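PDB 6NTR: ATP/GTP-binding site-containing protein A from Brucella abortus, which functions in the periplasm to maintain cell envelope integrity, as a protein with a curled, barrel-like beta fold. Local coordinates for residues 60-65 and 86-91; 104-109 and 118-123; 173-178 and 232-237. All blocks are in the same frame, centred on the assembly; numbering follows the deposited sequence.

Interaction 1: 60-65 and 86-91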
loop_
_atom_site.group_PDB
_atom_site.type_symbol
_atom_site.label_atom_id
_atom_site.label_comp_id
_atom_site.label_asym_id
_atom_site.label_seq_id
_atom_site.Cartn_x
_atom_site.Cartn_y
_atom_site.Cartn_z
ATOM N N PRO A 60 12.448 20.269 -15.730
ATOM C CA PRO A 60 13.368 19.148 -15.882
ATOM C C PRO A 60 12.723 17.952 -15.173
ATOM O O PRO A 60 11.881 18.155 -14.326
ATOM C CB PRO A 60 14.598 19.620 -15.136
ATOM C CG PRO A 60 14.053 20.500 -14.075
ATOM C CD PRO A 60 12.882 21.198 -14.678
ATOM N N GLN A 61 13.113 16.733 -15.492
ATOM C CA GLN A 61 12.508 15.575 -14.866
ATOM C C GLN A 61 12.675 15.549 -13.355
ATOM O O GLN A 61 13.646 16.035 -12.829
ATOM C CB GLN A 61 13.108 14.310 -15.445
ATOM C CG GLN A 61 12.155 13.149 -15.448
ATOM C CD GLN A 61 12.806 11.876 -15.880
ATOM O OE1 GLN A 61 13.976 11.675 -15.660
ATOM N NE2 GLN A 61 12.047 11.006 -16.487
ATOM N N ARG A 62 11.687 15.000 -12.663
ATOM C CA ARG A 62 11.712 14.875 -11.208
ATOM C C ARG A 62 11.558 13.413 -10.844
ATOM O O ARG A 62 10.552 12.786 -11.187
ATOM C CB ARG A 62 10.606 15.679 -10.527
ATOM C CG ARG A 62 10.721 15.667 -8.999
ATOM C CD ARG A 62 9.468 16.210 -8.272
ATOM N NE ARG A 62 9.709 17.502 -7.624
ATOM C CZ ARG A 62 9.084 17.944 -6.535
ATOM N NH1 ARG A 62 8.184 17.199 -5.920
ATOM N NH2 ARG A 62 9.387 19.134 -6.041
ATOM N N VAL A 63 12.541 12.881 -10.135
ATOM C CA VAL A 63 12.574 11.474 -9.772
ATOM C C VAL A 63 12.417 11.397 -8.264
ATOM O O VAL A 63 13.333 11.752 -7.521
ATOM C CB VAL A 63 13.870 10.795 -10.225
ATOM C CG1 VAL A 63 13.799 9.344 -9.882
ATOM C CG2 VAL A 63 14.151 11.019 -11.734
ATOM N N THR A 64 11.245 10.971 -7.814
ATOM C CA THR A 64 10.947 10.827 -6.399
ATOM C C THR A 64 11.107 9.366 -6.012
ATOM O O THR A 64 10.631 8.481 -6.727
ATOM C CB THR A 64 9.542 11.339 -6.095
ATOM O OG1 THR A 64 9.448 12.713 -6.469
ATOM C CG2 THR A 64 9.262 11.246 -4.660
ATOM N N ASP A 65 11.889 9.125 -4.963
ATOM C CA ASP A 65 12.203 7.793 -4.474
ATOM C C ASP A 65 11.754 7.723 -3.035
ATOM O O ASP A 65 12.349 8.334 -2.167
ATOM C CB ASP A 65 13.717 7.549 -4.587
ATOM C CG ASP A 65 14.121 6.145 -4.253
ATOM O OD1 ASP A 65 13.562 5.594 -3.325
ATOM O OD2 ASP A 65 15.002 5.582 -4.907
ATOM N N PHE A 86 13.239 10.733 -1.208
ATOM C CA PHE A 86 14.312 11.445 -1.890
ATOM C C PHE A 86 13.777 12.112 -3.149
ATOM O O PHE A 86 13.162 11.449 -3.985
ATOM C CB PHE A 86 15.448 10.498 -2.278
ATOM C CG PHE A 86 16.082 9.795 -1.121
ATOM C CD1 PHE A 86 16.969 10.460 -0.307
ATOM C CD2 PHE A 86 15.807 8.458 -0.865
ATOM C CE1 PHE A 86 17.534 9.823 0.741
ATOM C CE2 PHE A 86 16.378 7.819 0.186
ATOM C CZ PHE A 86 17.240 8.497 0.988
ATOM N N VAL A 87 14.042 13.406 -3.304
ATOM C CA VAL A 87 13.655 14.153 -4.500
ATOM C C VAL A 87 14.914 14.513 -5.276
ATOM O O VAL A 87 15.699 15.364 -4.839
ATOM C CB VAL A 87 12.859 15.418 -4.163
ATOM C CG1 VAL A 87 12.427 16.095 -5.438
ATOM C CG2 VAL A 87 11.662 15.080 -3.349
ATOM N N ASP A 88 15.076 13.912 -6.457
ATOM C CA ASP A 88 16.271 14.114 -7.270
ATOM C C ASP A 88 17.514 13.916 -6.410
ATOM O O ASP A 88 18.442 14.726 -6.411
ATOM C CB ASP A 88 16.261 15.486 -7.952
ATOM C CG ASP A 88 15.099 15.647 -8.929
ATOM O OD1 ASP A 88 14.907 14.762 -9.786
ATOM O OD2 ASP A 88 14.367 16.654 -8.835
ATOM N N LYS A 89 17.501 12.815 -5.679
ATOM C CA LYS A 89 18.611 12.364 -4.856
ATOM C C LYS A 89 18.873 13.065 -3.540
ATOM O O LYS A 89 19.866 12.797 -2.903
ATOM C CB LYS A 89 19.871 12.276 -5.710
ATOM C CG LYS A 89 19.589 11.624 -7.048
ATOM C CD LYS A 89 20.831 11.292 -7.837
ATOM C CE LYS A 89 20.789 9.861 -8.315
ATOM N NZ LYS A 89 21.517 9.683 -9.596
ATOM N N GLU A 90 17.977 13.931 -3.115
ATOM C CA GLU A 90 18.150 14.630 -1.864
ATOM C C GLU A 90 17.083 14.213 -0.899
ATOM O O GLU A 90 15.924 14.179 -1.262
ATOM C CB GLU A 90 18.015 16.119 -2.072
ATOM C CG GLU A 90 18.751 16.650 -3.273
ATOM C CD GLU A 90 18.592 18.142 -3.422
ATOM O OE1 GLU A 90 17.756 18.728 -2.708
ATOM O OE2 GLU A 90 19.303 18.723 -4.259
ATOM N N LEU A 91 17.453 13.923 0.340
ATOM C CA LEU A 91 16.457 13.510 1.301
ATOM C C LEU A 91 15.706 14.747 1.695
ATOM O O LEU A 91 16.244 15.622 2.340
ATOM C CB LEU A 91 17.132 12.936 2.533
ATOM C CG LEU A 91 16.180 12.655 3.682
ATOM C CD1 LEU A 91 15.266 11.513 3.301
ATOM C CD2 LEU A 91 16.921 12.322 4.961
#
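This is antiparallel strand pairing at the surface of the barrel-like fold, where the start of strand 62-72 meets the end of strand 78-87, its partner in a beta hairpin, just as the chain reverses again. D65 and F86 form a hydrogen-bonded pair: D65 N reaches F86 O at 2.8 Å, and F86 N returns to D65 O at 2.7 Å and 173°, nearly straight. T64 and V87, beta-branched residues suited to extended backbone, form the next, non-hydrogen-bonded pair. Beyond V87 the chain enters a type I' turn, V87 to E90, in which D88 takes positive phi (49°), a shape that asparagine, aspartate and glycine tolerate best. D88 N still donates to V63 O at 3.0 Å, but its side chain supplies the returning acceptor, so a carboxylate continues the ladder where the strand has ended. On one side of the sheet the R62 chain, CG anti to the backbone N (-174°), crosses V87 obliquely, and V87 CG1 lies over one guanidinium face, displaced toward its rim, 3.8 Å from R62 NE. The carboxylate of D65 turns instead to R49 on strand 43-56. D88 OD1 receives V63 N at 3.0 Å from above the carboxylate plane.

Interaction 2: 104-109 and 118-123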
loop_
_atom_site.group_PDB
_atom_site.type_symbol
_atom_site.label_atom_id
_atom_site.label_comp_id
_atom_site.label_asym_id
_atom_site.label_seq_id
_atom_site.Cartn_x
_atom_site.Cartn_y
_atom_site.Cartn_z
ATOM N N GLY A 104 -7.763 0.505 23.414
ATOM C CA GLY A 104 -8.688 0.854 22.357
ATOM C C GLY A 104 -8.423 2.214 21.779
ATOM O O GLY A 104 -9.318 2.894 21.306
ATOM N N LYS A 105 -7.164 2.597 21.802
ATOM C CA LYS A 105 -6.745 3.869 21.286
ATOM C C LYS A 105 -5.460 3.597 20.567
ATOM O O LYS A 105 -4.844 2.569 20.784
ATOM C CB LYS A 105 -6.507 4.858 22.420
ATOM C CG LYS A 105 -5.513 4.406 23.482
ATOM C CD LYS A 105 -5.074 5.589 24.338
ATOM C CE LYS A 105 -4.582 5.178 25.717
ATOM N NZ LYS A 105 -4.599 6.320 26.676
ATOM N N THR A 106 -5.065 4.500 19.689
ATOM C CA THR A 106 -3.813 4.320 19.006
ATOM C C THR A 106 -2.869 5.430 19.437
ATOM O O THR A 106 -3.059 6.580 19.068
ATOM C CB THR A 106 -4.007 4.355 17.489
ATOM O OG1 THR A 106 -4.972 5.353 17.165
ATOM C CG2 THR A 106 -4.489 3.024 16.998
ATOM N N VAL A 107 -1.847 5.070 20.207
ATOM C CA VAL A 107 -0.825 6.011 20.645
ATOM C C VAL A 107 0.350 5.940 19.673
ATOM O O VAL A 107 0.954 4.878 19.476
ATOM C CB VAL A 107 -0.389 5.727 22.089
ATOM C CG1 VAL A 107 -0.131 4.246 22.291
ATOM C CG2 VAL A 107 0.847 6.534 22.434
ATOM N N VAL A 108 0.657 7.070 19.049
ATOM C CA VAL A 108 1.666 7.154 18.003
ATOM C C VAL A 108 2.845 7.949 18.536
ATOM O O VAL A 108 2.708 9.137 18.848
ATOM C CB VAL A 108 1.106 7.811 16.736
ATOM C CG1 VAL A 108 2.186 7.908 15.687
ATOM C CG2 VAL A 108 -0.068 7.022 16.215
ATOM N N LYS A 109 4.006 7.307 18.613
ATOM C CA LYS A 109 5.225 7.936 19.099
ATOM C C LYS A 109 6.194 8.103 17.941
ATOM O O LYS A 109 6.673 7.109 17.391
ATOM C CB LYS A 109 5.849 7.102 20.209
ATOM C CG LYS A 109 5.113 7.225 21.518
ATOM C CD LYS A 109 5.325 6.008 22.385
ATOM C CE LYS A 109 5.675 6.409 23.814
ATOM N NZ LYS A 109 6.727 7.465 23.900
ATOM N N LEU A 118 0.971 10.960 19.929
ATOM C CA LEU A 118 -0.388 11.214 19.475
ATOM C C LEU A 118 -1.282 10.073 19.909
ATOM O O LEU A 118 -1.069 8.927 19.506
ATOM C CB LEU A 118 -0.433 11.381 17.963
ATOM C CG LEU A 118 0.055 12.758 17.534
ATOM C CD1 LEU A 118 -0.020 12.878 16.032
ATOM C CD2 LEU A 118 -0.783 13.822 18.235
ATOM N N ASP A 119 -2.268 10.387 20.735
ATOM C CA ASP A 119 -3.377 9.476 20.957
ATOM C C ASP A 119 -4.344 9.581 19.785
ATOM O O ASP A 119 -4.894 10.656 19.521
ATOM C CB ASP A 119 -4.086 9.795 22.268
ATOM C CG ASP A 119 -3.637 8.907 23.387
ATOM O OD1 ASP A 119 -3.084 7.835 23.069
ATOM O OD2 ASP A 119 -3.850 9.253 24.571
ATOM N N LEU A 120 -4.551 8.476 19.077
ATOM C CA LEU A 120 -5.490 8.440 17.972
ATOM C C LEU A 120 -6.559 7.386 18.226
ATOM O O LEU A 120 -6.505 6.625 19.198
ATOM C CB LEU A 120 -4.781 8.152 16.646
ATOM C CG LEU A 120 -3.860 9.194 16.045
ATOM C CD1 LEU A 120 -3.460 8.750 14.660
ATOM C CD2 LEU A 120 -4.582 10.515 16.009
ATOM N N LYS A 121 -7.535 7.342 17.326
ATOM C CA LYS A 121 -8.641 6.401 17.397
ATOM C C LYS A 121 -8.112 4.994 17.253
ATOM O O LYS A 121 -7.251 4.747 16.436
ATOM C CB LYS A 121 -9.637 6.719 16.274
ATOM C CG LYS A 121 -10.628 5.615 15.935
ATOM C CD LYS A 121 -11.286 5.829 14.578
ATOM C CE LYS A 121 -11.687 7.276 14.368
ATOM N NZ LYS A 121 -11.681 7.683 12.936
ATOM N N GLY A 122 -8.630 4.064 18.035
ATOM C CA GLY A 122 -8.168 2.695 17.963
ATOM C C GLY A 122 -8.419 2.133 16.590
ATOM O O GLY A 122 -9.467 2.367 16.009
ATOM N N THR A 123 -7.457 1.385 16.064
ATOM C CA THR A 123 -7.572 0.836 14.721
ATOM C C THR A 123 -6.806 -0.449 14.519
ATOM O O THR A 123 -6.606 -1.201 15.445
ATOM C CB THR A 123 -7.196 1.875 13.650
ATOM O OG1 THR A 123 -7.500 1.364 12.355
ATOM C CG2 THR A 123 -5.750 2.186 13.709
#
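Four backbone hydrogen bonds, used in two reciprocal pairs, hold segment 104-109 against segment 118-123. At T106 and L120, T106 N points almost straight (178°) at L120 O, 2.6 Å away, and L120 N answers to T106 O across a very short 2.4 Å. Both donors lie above the planes of the carbonyls they meet. Two residues on, V108 N reaches L118 O at 2.6 Å in the carbonyl plane, and L118 N meets V108 O on a lone pair at 2.7 Å, though this last bond is bent. All four amides and all four carbonyls are thus satisfied across the pair. The T106 hydroxyl donates to K121 O, the separation being very short and the position of OG1 less certain. The methyl CG2 of T106, anti to the carbonyl carbon, meets T123 CG2 at 3.6 Å. These are the two arms of a beta hairpin, antiparallel with their directions 148° apart, and the other edge of strand 105-112 is bonded to strand 90-102, where V107 pairs with K100. Between the two bonded pairs, V107 and D119 face each other without such bonds, and V107 CA instead makes a CA-H...O contact with L118 O. Their side chains share one face of the sheet with the extended chain of K105. The aliphatic part of that lysine crosses D119 obliquely, CD 3.3 Å from OD1, while K105 NZ makes a long salt bridge of 3.7 Å to D119 OD2. On the other face V108, a beta-branched residue suited to a strand, touches L120 with CG2 to CD1 at 4.1 Å, and F149 also packs on V108. The hydroxyl of T123 pairs with that of T147.

Interaction 3: 173-178 and 232-237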
loop_
_atom_site.group_PDB
_atom_site.type_symbol
_atom_site.label_atom_id
_atom_site.label_comp_id
_atom_site.label_asym_id
_atom_site.label_seq_id
_atom_site.Cartn_x
_atom_site.Cartn_y
_atom_site.Cartn_z
ATOM N N ASP A 173 -2.354 -13.723 -17.920
ATOM C CA ASP A 173 -1.909 -12.507 -18.572
ATOM C C ASP A 173 -0.396 -12.423 -18.483
ATOM O O ASP A 173 0.256 -13.377 -18.085
ATOM C CB ASP A 173 -2.589 -11.265 -17.995
ATOM C CG ASP A 173 -2.308 -11.065 -16.531
ATOM O OD1 ASP A 173 -1.870 -12.016 -15.881
ATOM O OD2 ASP A 173 -2.537 -9.955 -16.027
ATOM N N ASP A 174 0.166 -11.300 -18.884
ATOM C CA ASP A 174 1.601 -11.152 -18.840
ATOM C C ASP A 174 2.097 -11.324 -17.410
ATOM O O ASP A 174 3.132 -11.916 -17.178
ATOM C CB ASP A 174 2.009 -9.788 -19.381
ATOM C CG ASP A 174 1.873 -9.695 -20.880
ATOM O OD1 ASP A 174 1.687 -10.738 -21.522
ATOM O OD2 ASP A 174 1.951 -8.580 -21.420
ATOM N N GLU A 175 1.358 -10.809 -16.449
ATOM C CA GLU A 175 1.749 -10.916 -15.065
ATOM C C GLU A 175 1.855 -12.359 -14.600
ATOM O O GLU A 175 2.758 -12.707 -13.855
ATOM C CB GLU A 175 0.792 -10.134 -14.183
ATOM C CG GLU A 175 0.933 -8.633 -14.313
ATOM C CD GLU A 175 0.113 -7.892 -13.289
ATOM O OE1 GLU A 175 -1.035 -8.277 -13.073
ATOM O OE2 GLU A 175 0.608 -6.937 -12.685
ATOM N N THR A 176 0.937 -13.202 -15.038
ATOM C CA THR A 176 0.949 -14.595 -14.628
ATOM C C THR A 176 2.180 -15.371 -15.058
ATOM O O THR A 176 2.674 -16.192 -14.304
ATOM C CB THR A 176 -0.271 -15.372 -15.142
ATOM O OG1 THR A 176 -0.329 -15.284 -16.566
ATOM C CG2 THR A 176 -1.536 -14.839 -14.537
ATOM N N LYS A 177 2.675 -15.125 -16.262
ATOM C CA LYS A 177 3.816 -15.886 -16.731
ATOM C C LYS A 177 5.029 -15.711 -15.834
ATOM O O LYS A 177 5.735 -16.669 -15.575
ATOM C CB LYS A 177 4.141 -15.610 -18.206
ATOM C CG LYS A 177 4.089 -14.164 -18.651
ATOM C CD LYS A 177 4.325 -14.058 -20.149
ATOM C CE LYS A 177 4.567 -12.618 -20.574
ATOM N NZ LYS A 177 5.224 -12.495 -21.903
ATOM N N VAL A 178 5.206 -14.498 -15.345
ATOM C CA VAL A 178 6.299 -14.122 -14.470
ATOM C C VAL A 178 6.303 -14.858 -13.126
ATOM O O VAL A 178 7.352 -15.214 -12.612
ATOM C CB VAL A 178 6.255 -12.580 -14.294
ATOM C CG1 VAL A 178 6.836 -12.080 -12.982
ATOM C CG2 VAL A 178 6.908 -11.903 -15.477
ATOM N N ARG A 232 -0.326 3.002 -13.136
ATOM C CA ARG A 232 -0.545 1.591 -13.340
ATOM C C ARG A 232 0.662 0.854 -12.798
ATOM O O ARG A 232 1.773 1.325 -12.925
ATOM C CB ARG A 232 -0.644 1.290 -14.832
ATOM C CG ARG A 232 -2.009 1.469 -15.447
ATOM C CD ARG A 232 -2.631 0.130 -15.773
ATOM N NE ARG A 232 -4.027 0.263 -16.157
ATOM C CZ ARG A 232 -4.910 -0.721 -16.107
ATOM N NH1 ARG A 232 -4.549 -1.916 -15.689
ATOM N NH2 ARG A 232 -6.162 -0.508 -16.478
ATOM N N GLY A 233 0.448 -0.289 -12.171
ATOM C CA GLY A 233 1.553 -1.071 -11.681
ATOM C C GLY A 233 1.410 -2.490 -12.149
ATOM O O GLY A 233 0.493 -3.175 -11.756
ATOM N N LYS A 234 2.342 -2.952 -12.956
ATOM C CA LYS A 234 2.268 -4.309 -13.448
ATOM C C LYS A 234 3.427 -5.140 -12.917
ATOM O O LYS A 234 4.567 -4.754 -13.043
ATOM C CB LYS A 234 2.255 -4.328 -14.975
ATOM C CG LYS A 234 1.061 -3.653 -15.616
ATOM C CD LYS A 234 -0.219 -4.386 -15.283
ATOM C CE LYS A 234 -1.306 -4.096 -16.289
ATOM N NZ LYS A 234 -1.473 -5.259 -17.185
ATOM N N LEU A 235 3.117 -6.282 -12.326
ATOM C CA LEU A 235 4.132 -7.145 -11.783
ATOM C C LEU A 235 4.995 -7.658 -12.901
ATOM O O LEU A 235 4.501 -8.157 -13.891
ATOM C CB LEU A 235 3.492 -8.312 -11.050
ATOM C CG LEU A 235 4.338 -9.127 -10.084
ATOM C CD1 LEU A 235 4.349 -8.510 -8.705
ATOM C CD2 LEU A 235 3.805 -10.531 -10.006
ATOM N N VAL A 236 6.303 -7.552 -12.721
ATOM C CA VAL A 236 7.245 -8.012 -13.734
ATOM C C VAL A 236 8.200 -9.074 -13.218
ATOM O O VAL A 236 8.954 -9.640 -14.020
ATOM C CB VAL A 236 8.041 -6.843 -14.354
ATOM C CG1 VAL A 236 7.091 -5.850 -14.977
ATOM C CG2 VAL A 236 8.952 -6.178 -13.335
ATOM N N LYS A 237 8.195 -9.385 -11.927
ATOM C CA LYS A 237 9.050 -10.442 -11.409
ATOM C C LYS A 237 8.596 -10.806 -10.009
ATOM O O LYS A 237 8.316 -9.921 -9.193
ATOM C CB LYS A 237 10.508 -9.996 -11.390
ATOM C CG LYS A 237 11.516 -11.072 -11.040
ATOM C CD LYS A 237 12.936 -10.515 -11.162
ATOM C CE LYS A 237 13.976 -11.571 -10.880
ATOM N NZ LYS A 237 13.810 -12.088 -9.496
#
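A glutamate from the first turn of a short helix accepts a hydrogen bond from a backbone amide of a strand that lies beside it: E175 OE2 accepts L235 N at 2.6 Å, through the lone pair that points away from the other oxygen. Helix 174-179 packs here against strand 229-240, at a classic beta bulge where V236 and K237 both face I11 of strand 8-19; the short segments run only 28° from parallel. Glutamate suits the site because its chain, extended beyond CG (chi2 -172°), spans from helix to strand. The carboxylate is buried and well matched: OE2 also accepts from D221 N, and OE1 pairs with R220, interactions which probably favour its ionised form. R220 binds D173 as well, so one arginine joins the N-cap side chain to E175. D173 is the N-cap, its OD1 taking T176 N at 3.2 Å, as short-chained aspartate commonly does. The T176 hydroxyl turns back to D173 O at 2.5 Å. On the strand, K234 folds its bent chain beside the glutamate, the two side chains crossing at about a right angle. Farther along, V178 sets its branched end over the bulge, with CG2 3.4 Å from V236 O.

In the fold
From the N terminus, the chain meets interaction 1 first, where 86-91 returns to 60-65 and closes the hairpin of strands 62-72 and 78-87. Strand 90-102 then leads to strand 105-112, whose pairing with 116-121 closes a second, tighter hairpin in interaction 2. The two contacts lie in series on successive parts of the same run of antiparallel strands, their centres about 32 Å apart. Interaction 3 closes a much longer loop, bringing helix 174-179 against strand 229-240, which pairs with the early strand 8-19. No loop nests in or crosses another. Interactions 2 and 3 lie on opposite sides of the chain's centre, their centres about 37 Å apart.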